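Local coordinates for sphingomyelinase C (Streptomyces griseocarneus, PDB 7CNE), which belongs to the endonuclease/exonuclease/phosphatase family and has a DNase I-like fold, in which two mixed beta sheets are accompanied by helices, at residues G157-A160 and G161-A164; A163-D166 and R167-F171; A54-N57 and A58-D61; A220-Y224 and S225-K229. One frame throughout, in Å; residues are numbered along the deposited sequence.

Contact 1 of 4, residues G157-A160 and G161-A164; sequences GCAA and GEAA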
loop_
_atom_site.group_PDB
_atom_site.type_symbol
_atom_site.label_atom_id
_atom_site.label_comp_id
_atom_site.label_asym_id
_atom_site.label_seq_id
_atom_site.Cartn_x
_atom_site.Cartn_y
_atom_site.Cartn_z
ATOM N N GLY A 157 -16.757 2.279 -12.474
ATOM C CA GLY A 157 -17.981 2.690 -11.822
ATOM C C GLY A 157 -17.981 4.101 -11.300
ATOM O O GLY A 157 -19.016 4.577 -10.822
ATOM N N CYS A 158 -16.847 4.792 -11.367
ATOM C CA CYS A 158 -16.781 6.190 -10.977
ATOM C C CYS A 158 -17.172 7.063 -12.161
ATOM O O CYS A 158 -16.821 6.768 -13.303
ATOM C CB CYS A 158 -15.377 6.558 -10.498
ATOM S SG CYS A 158 -14.809 5.643 -9.032
ATOM N N ALA A 159 -17.902 8.140 -11.880
ATOM C CA ALA A 159 -18.157 9.144 -12.902
ATOM C C ALA A 159 -16.861 9.879 -13.232
ATOM O O ALA A 159 -15.881 9.825 -12.483
ATOM C CB ALA A 159 -19.232 10.130 -12.435
ATOM N N ALA A 160 -16.852 10.558 -14.380
ATOM C CA ALA A 160 -15.679 11.333 -14.773
ATOM C C ALA A 160 -15.285 12.308 -13.664
ATOM O O ALA A 160 -16.121 13.056 -13.148
ATOM C CB ALA A 160 -15.944 12.086 -16.078
ATOM N N GLY A 161 -14.011 12.265 -13.272
ATOM C CA GLY A 161 -13.502 13.088 -12.194
ATOM C C GLY A 161 -13.830 12.608 -10.795
ATOM O O GLY A 161 -13.223 13.101 -9.832
ATOM N N GLU A 162 -14.754 11.658 -10.642
ATOM C CA GLU A 162 -15.184 11.267 -9.303
ATOM C C GLU A 162 -14.076 10.546 -8.533
ATOM O O GLU A 162 -13.938 10.737 -7.320
ATOM C CB GLU A 162 -16.431 10.388 -9.377
ATOM C CG GLU A 162 -17.141 10.278 -8.028
ATOM C CD GLU A 162 -18.395 9.425 -8.090
ATOM O OE1 GLU A 162 -18.585 8.725 -9.106
ATOM O OE2 GLU A 162 -19.184 9.454 -7.120
ATOM N N ALA A 163 -13.293 9.704 -9.214
ATOM C CA ALA A 163 -12.210 8.985 -8.544
ATOM C C ALA A 163 -11.200 9.949 -7.931
ATOM O O ALA A 163 -10.810 9.800 -6.768
ATOM C CB ALA A 163 -11.522 8.031 -9.525
ATOM N N ALA A 164 -10.751 10.940 -8.707
ATOM C CA ALA A 164 -9.815 11.929 -8.181
ATOM C C ALA A 164 -10.439 12.738 -7.050
ATOM O O ALA A 164 -9.771 13.046 -6.055
ATOM C CB ALA A 164 -9.341 12.861 -9.296
HETATM O O HOH W 1 -20.342 6.595 -8.809
HETATM O O HOH W 2 -13.353 8.997 -12.082
#
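A159 and E162 clasp each other across a type II beta turn, A159-E162, which leads the loop from strand 142-150 into helix 162-180 with G161 at the N-cap position. Two bonds run in opposite directions between them. The backbone N of E162 gives its hydrogen to A159 O at 2.8 Å, arriving well above the carbonyl plane. In return, A159 N donates to E162 OE1 at 2.9 Å, a nearly straight bond of 165° that uses the anti lone pair of the carboxylate oxygen. The glutamate gets there because CG stands anti to its own backbone N (chi1 -164°) and the chain stays extended beyond it, laying the carboxylate alongside the loop backbone. E162 OE1 also comes within 3.6 Å of C158 CA.

The better-packed side is that of C158. Its sulfur is in a disulfide with C122, and C158 SG rests 4.1 Å from A163 CB, the methyl of the buried residue of the first helical turn. Q152 touches both C158 and A163, so the cysteine and the helix start share a neighbour.

The outer side is looser. A159, A160 and G161 are exposed, and A160 swings its methyl away from the helix. G161 takes the third position of the type II turn, where a positive phi (here 78°) is expected. Water takes part in the polar network: one molecule donates to both G157 O and E162 OE1. A second water donates to A159 O at 2.7 Å and accepts from A163 N at 3.0 Å.

Contact 2 of 4, residues A163-D166 and R167-F171; sequences AAAD and RSRQF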
loop_
_atom_site.group_PDB
_atom_site.type_symbol
_atom_site.label_atom_id
_atom_site.label_comp_id
_atom_site.label_asym_id
_atom_site.label_seq_id
_atom_site.Cartn_x
_atom_site.Cartn_y
_atom_site.Cartn_z
ATOM N N ALA A 163 -13.293 9.704 -9.214
ATOM C CA ALA A 163 -12.210 8.985 -8.544
ATOM C C ALA A 163 -11.200 9.949 -7.931
ATOM O O ALA A 163 -10.810 9.800 -6.768
ATOM C CB ALA A 163 -11.522 8.031 -9.525
ATOM N N ALA A 164 -10.751 10.940 -8.707
ATOM C CA ALA A 164 -9.815 11.929 -8.181
ATOM C C ALA A 164 -10.439 12.738 -7.050
ATOM O O ALA A 164 -9.771 13.046 -6.055
ATOM C CB ALA A 164 -9.341 12.861 -9.296
ATOM N N ALA A 165 -11.718 13.096 -7.188
ATOM C CA ALA A 165 -12.388 13.833 -6.120
ATOM C C ALA A 165 -12.414 13.025 -4.828
ATOM O O ALA A 165 -12.207 13.573 -3.740
ATOM C CB ALA A 165 -13.809 14.203 -6.544
ATOM N N ASP A 166 -12.680 11.723 -4.924
ATOM C CA ASP A 166 -12.731 10.917 -3.713
ATOM C C ASP A 166 -11.339 10.637 -3.157
ATOM O O ASP A 166 -11.175 10.594 -1.933
ATOM C CB ASP A 166 -13.504 9.625 -3.970
ATOM C CG ASP A 166 -15.000 9.858 -3.990
ATOM O OD1 ASP A 166 -15.426 10.937 -3.527
ATOM O OD2 ASP A 166 -15.745 8.985 -4.462
ATOM N N ARG A 167 -10.323 10.468 -4.015
ATOM C CA ARG A 167 -8.957 10.397 -3.494
ATOM C C ARG A 167 -8.631 11.636 -2.673
ATOM O O ARG A 167 -8.023 11.541 -1.599
ATOM C CB ARG A 167 -7.936 10.246 -4.631
ATOM C CG ARG A 167 -7.835 8.846 -5.226
ATOM C CD ARG A 167 -6.588 8.668 -6.080
ATOM N NE ARG A 167 -6.634 9.395 -7.349
ATOM C CZ ARG A 167 -7.183 8.933 -8.470
ATOM N NH1 ARG A 167 -7.774 7.736 -8.496
ATOM N NH2 ARG A 167 -7.139 9.676 -9.572
ATOM N N SER A 168 -9.008 12.816 -3.174
ATOM C CA SER A 168 -8.742 14.042 -2.431
ATOM C C SER A 168 -9.369 13.977 -1.045
ATOM O O SER A 168 -8.716 14.281 -0.042
ATOM C CB SER A 168 -9.268 15.251 -3.211
ATOM O OG SER A 168 -9.133 16.446 -2.463
ATOM N N ARG A 169 -10.638 13.558 -0.970
ATOM C CA ARG A 169 -11.294 13.432 0.329
ATOM C C ARG A 169 -10.625 12.360 1.191
ATOM O O ARG A 169 -10.536 12.509 2.417
ATOM C CB ARG A 169 -12.783 13.124 0.138
ATOM C CG ARG A 169 -13.597 14.330 -0.384
ATOM C CD ARG A 169 -14.771 13.912 -1.285
ATOM N NE ARG A 169 -15.572 15.076 -1.690
ATOM C CZ ARG A 169 -15.229 15.923 -2.662
ATOM N NH1 ARG A 169 -14.101 15.741 -3.349
ATOM N NH2 ARG A 169 -16.017 16.952 -2.963
ATOM N N GLN A 170 -10.154 11.271 0.575
ATOM C CA GLN A 170 -9.472 10.236 1.357
ATOM C C GLN A 170 -8.185 10.769 1.978
ATOM O O GLN A 170 -7.903 10.517 3.157
ATOM C CB GLN A 170 -9.182 9.012 0.484
ATOM C CG GLN A 170 -10.463 8.249 0.062
ATOM C CD GLN A 170 -10.179 7.056 -0.840
ATOM O OE1 GLN A 170 -9.048 6.867 -1.304
ATOM N NE2 GLN A 170 -11.205 6.236 -1.087
ATOM N N PHE A 171 -7.392 11.511 1.200
ATOM C CA PHE A 171 -6.170 12.093 1.752
ATOM C C PHE A 171 -6.493 13.091 2.861
ATOM O O PHE A 171 -5.794 13.147 3.882
ATOM C CB PHE A 171 -5.350 12.776 0.650
ATOM C CG PHE A 171 -4.931 11.859 -0.475
ATOM C CD1 PHE A 171 -4.459 10.576 -0.215
ATOM C CD2 PHE A 171 -4.994 12.298 -1.804
ATOM C CE1 PHE A 171 -4.055 9.724 -1.268
ATOM C CE2 PHE A 171 -4.597 11.462 -2.861
ATOM C CZ PHE A 171 -4.131 10.164 -2.585
#
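A165 O is gripped twice by R169, which reaches it with its backbone N and with NH1 of its side chain, from opposite faces of the carbonyl plane. The backbone bond, R169 N to A165 O at 3.2 Å, is the ordinary i to i+4 link of helix 162-180. The side-chain bond from R169 NH1 to A165 O is shorter, 2.9 Å, and comes in well above the carbonyl plane while the oxygen stays close to the plane of the guanidinium. CG beside the backbone N (chi1 -72°) starts the arginine back toward the helix N-terminus, and a bend at chi2 (148°) adds to this. D166 OD1 lies 4.5 Å from R169 NE and well out of the guanidinium plane, so any attraction is probably no more than electrostatic, with no N-H aimed at the oxygen.

R167 also runs back toward the N-terminus, but on the buried flank of the helix. One guanidinium face lies over A163 O and A164 CA, with R167 NH2 3.9 Å from A164 CB. Its N-H groups are used by E203 in a salt bridge and by Q152 O and T154 OG1. Q170 similarly spends its amide on Q152 N and D120 O, and S168 OG bonds D210.

This helix is the crossover of a beta-alpha-beta unit between strands 142-150 and 188-192. The two arginines of this contact thus differ in kind: R169 clamps the helix to itself at the surface, whereas R167, buried, ties it to Q152, T154 and E203, whose carboxylate would be expected to balance its charge.

Contact 3 of 4, residues A54-N57 and A58-D61; sequences AFDN and AAAD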
loop_
_atom_site.group_PDB
_atom_site.type_symbol
_atom_site.label_atom_id
_atom_site.label_comp_id
_atom_site.label_asym_id
_atom_site.label_seq_id
_atom_site.Cartn_x
_atom_site.Cartn_y
_atom_site.Cartn_z
ATOM N N ALA A 54 -3.898 -7.422 -0.522
ATOM C CA ALA A 54 -3.772 -8.722 0.137
ATOM C C ALA A 54 -5.171 -9.254 0.470
ATOM O O ALA A 54 -5.553 -9.424 1.627
ATOM C CB ALA A 54 -2.899 -8.595 1.380
ATOM N N PHE A 55 -5.949 -9.492 -0.592
ATOM C CA PHE A 55 -7.380 -9.749 -0.473
ATOM C C PHE A 55 -7.689 -11.213 -0.184
ATOM O O PHE A 55 -8.643 -11.518 0.545
ATOM C CB PHE A 55 -8.097 -9.357 -1.769
ATOM C CG PHE A 55 -8.094 -7.881 -2.070
ATOM C CD1 PHE A 55 -8.502 -6.957 -1.122
ATOM C CD2 PHE A 55 -7.713 -7.425 -3.333
ATOM C CE1 PHE A 55 -8.524 -5.600 -1.421
ATOM C CE2 PHE A 55 -7.728 -6.065 -3.643
ATOM C CZ PHE A 55 -8.130 -5.154 -2.693
ATOM N N ASP A 56 -6.939 -12.131 -0.791
ATOM C CA ASP A 56 -7.172 -13.545 -0.550
ATOM C C ASP A 56 -6.741 -13.893 0.869
ATOM O O ASP A 56 -5.563 -13.745 1.220
ATOM C CB ASP A 56 -6.423 -14.396 -1.565
ATOM C CG ASP A 56 -6.716 -15.863 -1.387
ATOM O OD1 ASP A 56 -7.844 -16.274 -1.728
ATOM O OD2 ASP A 56 -5.840 -16.587 -0.878
ATOM N N ASN A 57 -7.696 -14.343 1.686
ATOM C CA ASN A 57 -7.426 -14.536 3.107
ATOM C C ASN A 57 -6.297 -15.534 3.335
ATOM O O ASN A 57 -5.426 -15.310 4.182
ATOM C CB ASN A 57 -8.696 -14.995 3.825
ATOM C CG ASN A 57 -9.676 -13.861 4.066
ATOM O OD1 ASN A 57 -9.700 -12.876 3.327
ATOM N ND2 ASN A 57 -10.499 -14.002 5.092
ATOM N N ALA A 58 -6.291 -16.640 2.588
ATOM C CA ALA A 58 -5.296 -17.681 2.825
ATOM C C ALA A 58 -3.915 -17.243 2.349
ATOM O O ALA A 58 -2.927 -17.386 3.077
ATOM C CB ALA A 58 -5.724 -18.989 2.149
ATOM N N ALA A 59 -3.819 -16.696 1.133
ATOM C CA ALA A 59 -2.503 -16.279 0.650
ATOM C C ALA A 59 -1.951 -15.125 1.484
ATOM O O ALA A 59 -0.746 -15.078 1.784
ATOM C CB ALA A 59 -2.575 -15.892 -0.826
ATOM N N ALA A 60 -2.813 -14.183 1.870
ATOM C CA ALA A 60 -2.376 -13.113 2.762
ATOM C C ALA A 60 -1.925 -13.664 4.112
ATOM O O ALA A 60 -0.897 -13.239 4.646
ATOM C CB ALA A 60 -3.495 -12.089 2.939
ATOM N N ASP A 61 -2.682 -14.604 4.687
ATOM C CA ASP A 61 -2.261 -15.224 5.944
ATOM C C ASP A 61 -0.906 -15.918 5.797
ATOM O O ASP A 61 -0.062 -15.842 6.698
ATOM C CB ASP A 61 -3.300 -16.244 6.416
ATOM C CG ASP A 61 -4.554 -15.606 6.980
ATOM O OD1 ASP A 61 -4.640 -14.356 7.080
ATOM O OD2 ASP A 61 -5.466 -16.386 7.328
HETATM O O HOH W 3 -8.636 -17.505 0.793
#
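D56 caps the start of helix 57-66 with OD2, which accepts from A59 N at 2.9 Å in a bond of 163°. The amide meets the oxygen on its anti side, 23° out of the carboxylate plane. CG anti to the backbone N of D56 (chi1 -177°) brings the carboxylate to the amides of the first turn. The other oxygen, OD1, takes a hydrogen from a water that itself accepts from A58 N at 3.1 Å; OD1 is also bonded to T22 OG1, which anchors the capping group. The backbone follows suit, with A60 N to D56 O at 2.9 Å and D61 N to N57 O the first helical bonds.

This is an N-cap at the turn from strand 48-54, an inner strand of the seven-stranded sheet, into the helix. Further round the turn, D61 forms a salt bridge with R80 through OD1.

Alanine methyls make the packing. A60 CB points back at the loop, 3.2 Å from D56 O and 3.9 Å from A54 CB. The methyl of A59 sits against the capping carboxylate, A59 CB being 3.3 Å from D56 OD2, and it also touches E31 and A34 of helix 30-39.

Contact 4 of 4, residues A220-Y224 and S225-K229; sequences AGHPY and SFDTK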
loop_
_atom_site.group_PDB
_atom_site.type_symbol
_atom_site.label_atom_id
_atom_site.label_comp_id
_atom_site.label_asym_id
_atom_site.label_seq_id
_atom_site.Cartn_x
_atom_site.Cartn_y
_atom_site.Cartn_z
ATOM N N ALA A 220 13.679 8.023 -7.118
ATOM C CA ALA A 220 14.760 7.407 -7.865
ATOM C C ALA A 220 14.311 6.079 -8.460
ATOM O O ALA A 220 13.193 5.605 -8.220
ATOM C CB ALA A 220 15.981 7.215 -6.958
ATOM N N GLY A 221 15.207 5.467 -9.235
ATOM C CA GLY A 221 14.920 4.165 -9.805
ATOM C C GLY A 221 14.036 4.266 -11.039
ATOM O O GLY A 221 14.046 5.261 -11.765
ATOM N N HIS A 222 13.256 3.214 -11.268
ATOM C CA HIS A 222 12.446 3.138 -12.473
ATOM C C HIS A 222 11.401 4.254 -12.467
ATOM O O HIS A 222 10.883 4.614 -11.399
ATOM C CB HIS A 222 11.781 1.765 -12.566
ATOM C CG HIS A 222 11.159 1.483 -13.896
ATOM N ND1 HIS A 222 11.906 1.284 -15.039
ATOM C CD2 HIS A 222 9.863 1.355 -14.267
ATOM C CE1 HIS A 222 11.094 1.048 -16.057
ATOM N NE2 HIS A 222 9.850 1.088 -15.616
ATOM N N PRO A 223 11.102 4.857 -13.626
ATOM C CA PRO A 223 10.162 5.988 -13.640
ATOM C C PRO A 223 8.724 5.627 -13.289
ATOM O O PRO A 223 7.981 6.525 -12.885
ATOM C CB PRO A 223 10.255 6.510 -15.084
ATOM C CG PRO A 223 10.837 5.372 -15.865
ATOM C CD PRO A 223 11.776 4.696 -14.923
ATOM N N TYR A 224 8.295 4.369 -13.436
ATOM C CA TYR A 224 6.875 4.026 -13.329
ATOM C C TYR A 224 6.683 2.824 -12.414
ATOM O O TYR A 224 7.014 1.698 -12.796
ATOM C CB TYR A 224 6.275 3.720 -14.702
ATOM C CG TYR A 224 6.531 4.780 -15.747
ATOM C CD1 TYR A 224 5.852 5.996 -15.720
ATOM C CD2 TYR A 224 7.447 4.559 -16.771
ATOM C CE1 TYR A 224 6.086 6.968 -16.684
ATOM C CE2 TYR A 224 7.687 5.519 -17.734
ATOM C CZ TYR A 224 7.003 6.719 -17.686
ATOM O OH TYR A 224 7.252 7.667 -18.650
ATOM N N SER A 225 6.090 3.043 -11.237
ATOM C CA SER A 225 5.787 1.904 -10.378
ATOM C C SER A 225 4.587 1.099 -10.870
ATOM O O SER A 225 4.356 -0.004 -10.363
ATOM C CB SER A 225 5.560 2.370 -8.933
ATOM O OG SER A 225 4.289 2.969 -8.786
ATOM N N PHE A 226 3.806 1.615 -11.840
ATOM C CA PHE A 226 2.759 0.829 -12.507
ATOM C C PHE A 226 3.008 0.895 -14.017
ATOM O O PHE A 226 2.381 1.681 -14.738
ATOM C CB PHE A 226 1.359 1.304 -12.142
ATOM C CG PHE A 226 0.282 0.371 -12.610
ATOM C CD1 PHE A 226 0.165 -0.896 -12.057
ATOM C CD2 PHE A 226 -0.593 0.743 -13.620
ATOM C CE1 PHE A 226 -0.814 -1.775 -12.489
ATOM C CE2 PHE A 226 -1.575 -0.132 -14.058
ATOM C CZ PHE A 226 -1.682 -1.389 -13.491
ATOM N N ASP A 227 3.919 0.044 -14.493
ATOM C CA ASP A 227 4.438 0.123 -15.861
ATOM C C ASP A 227 3.650 -0.842 -16.741
ATOM O O ASP A 227 3.972 -2.031 -16.829
ATOM C CB ASP A 227 5.933 -0.185 -15.889
ATOM C CG ASP A 227 6.595 0.257 -17.192
ATOM O OD1 ASP A 227 5.937 0.175 -18.250
ATOM O OD2 ASP A 227 7.769 0.689 -17.154
ATOM N N THR A 228 2.620 -0.316 -17.408
ATOM C CA THR A 228 1.803 -1.092 -18.331
ATOM C C THR A 228 2.561 -1.567 -19.572
ATOM O O THR A 228 1.983 -2.289 -20.391
ATOM C CB THR A 228 0.600 -0.249 -18.754
ATOM O OG1 THR A 228 1.075 0.994 -19.282
ATOM C CG2 THR A 228 -0.271 0.042 -17.540
ATOM N N LYS A 229 3.822 -1.182 -19.745
ATOM C CA LYS A 229 4.610 -1.698 -20.860
ATOM C C LYS A 229 5.608 -2.769 -20.424
ATOM O O LYS A 229 5.594 -3.880 -20.967
ATOM C CB LYS A 229 5.334 -0.549 -21.571
ATOM C CG LYS A 229 6.270 -1.006 -22.686
ATOM C CD LYS A 229 7.164 0.133 -23.170
ATOM C CE LYS A 229 7.765 -0.172 -24.538
ATOM N NZ LYS A 229 8.364 -1.539 -24.586
#
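H222 NE2 and D227 OD2 are joined by a short and nearly straight hydrogen bond, 2.6 Å with an angle of 176°. The oxygen lies exactly in the imidazole plane and offers its anti lone pair, and ring and carboxylate are nearly coplanar, 26° apart. Both residues have CG anti to the backbone N (chi1 -168° for H222), which brings the ring edge to the carboxylate, the side chains crossing at about a right angle. OD2 is shared with R243 in a salt bridge, while D227 OD1 accepts from K229 N at 2.9 Å. That second bond makes an Asx turn, and E230 N adds to the hold on OD1, so the carboxylate is fixed through both oxygens.

The pair closes the loop leaving strand 218-221, one of the two outermost strands of the seven-stranded sheet, before helix 232-237. Y224 touches D227 with the root of its side chain, Y224 CB lying 4.1 Å from D227 CB, while the rest of the ring leads away. The chain behind is pinned by S225, whose OG bonds D247 and whose side chain touches V265 of the adjoining strand. F226 turns away from the histidine; its ring meets that of H290, and its side chain is about 4 Å from a bound succinic acid, probably from the crystallisation liquor.

In the fold
Contacts 1 and 2 follow each other along helix 162-180, sharing A163 and A164, with centres about 9 Å apart. Contact 1 alone is a surface contact, at the helix start, with waters and a disulfide partner; contacts 2, 3 and 4 are partly buried, and the polar ends of contact 2 reach neighbouring elements. Contact 3 also opens a helix, but there a buried aspartate does the capping, whereas in contact 1 a helix residue reaches back to the loop. Contact 4 holds no helix and depends on an imidazole-carboxylate bond in a loop. Contacts 3 and 4 leave strands of the same seven-stranded sheet, about 26 Å apart between centres.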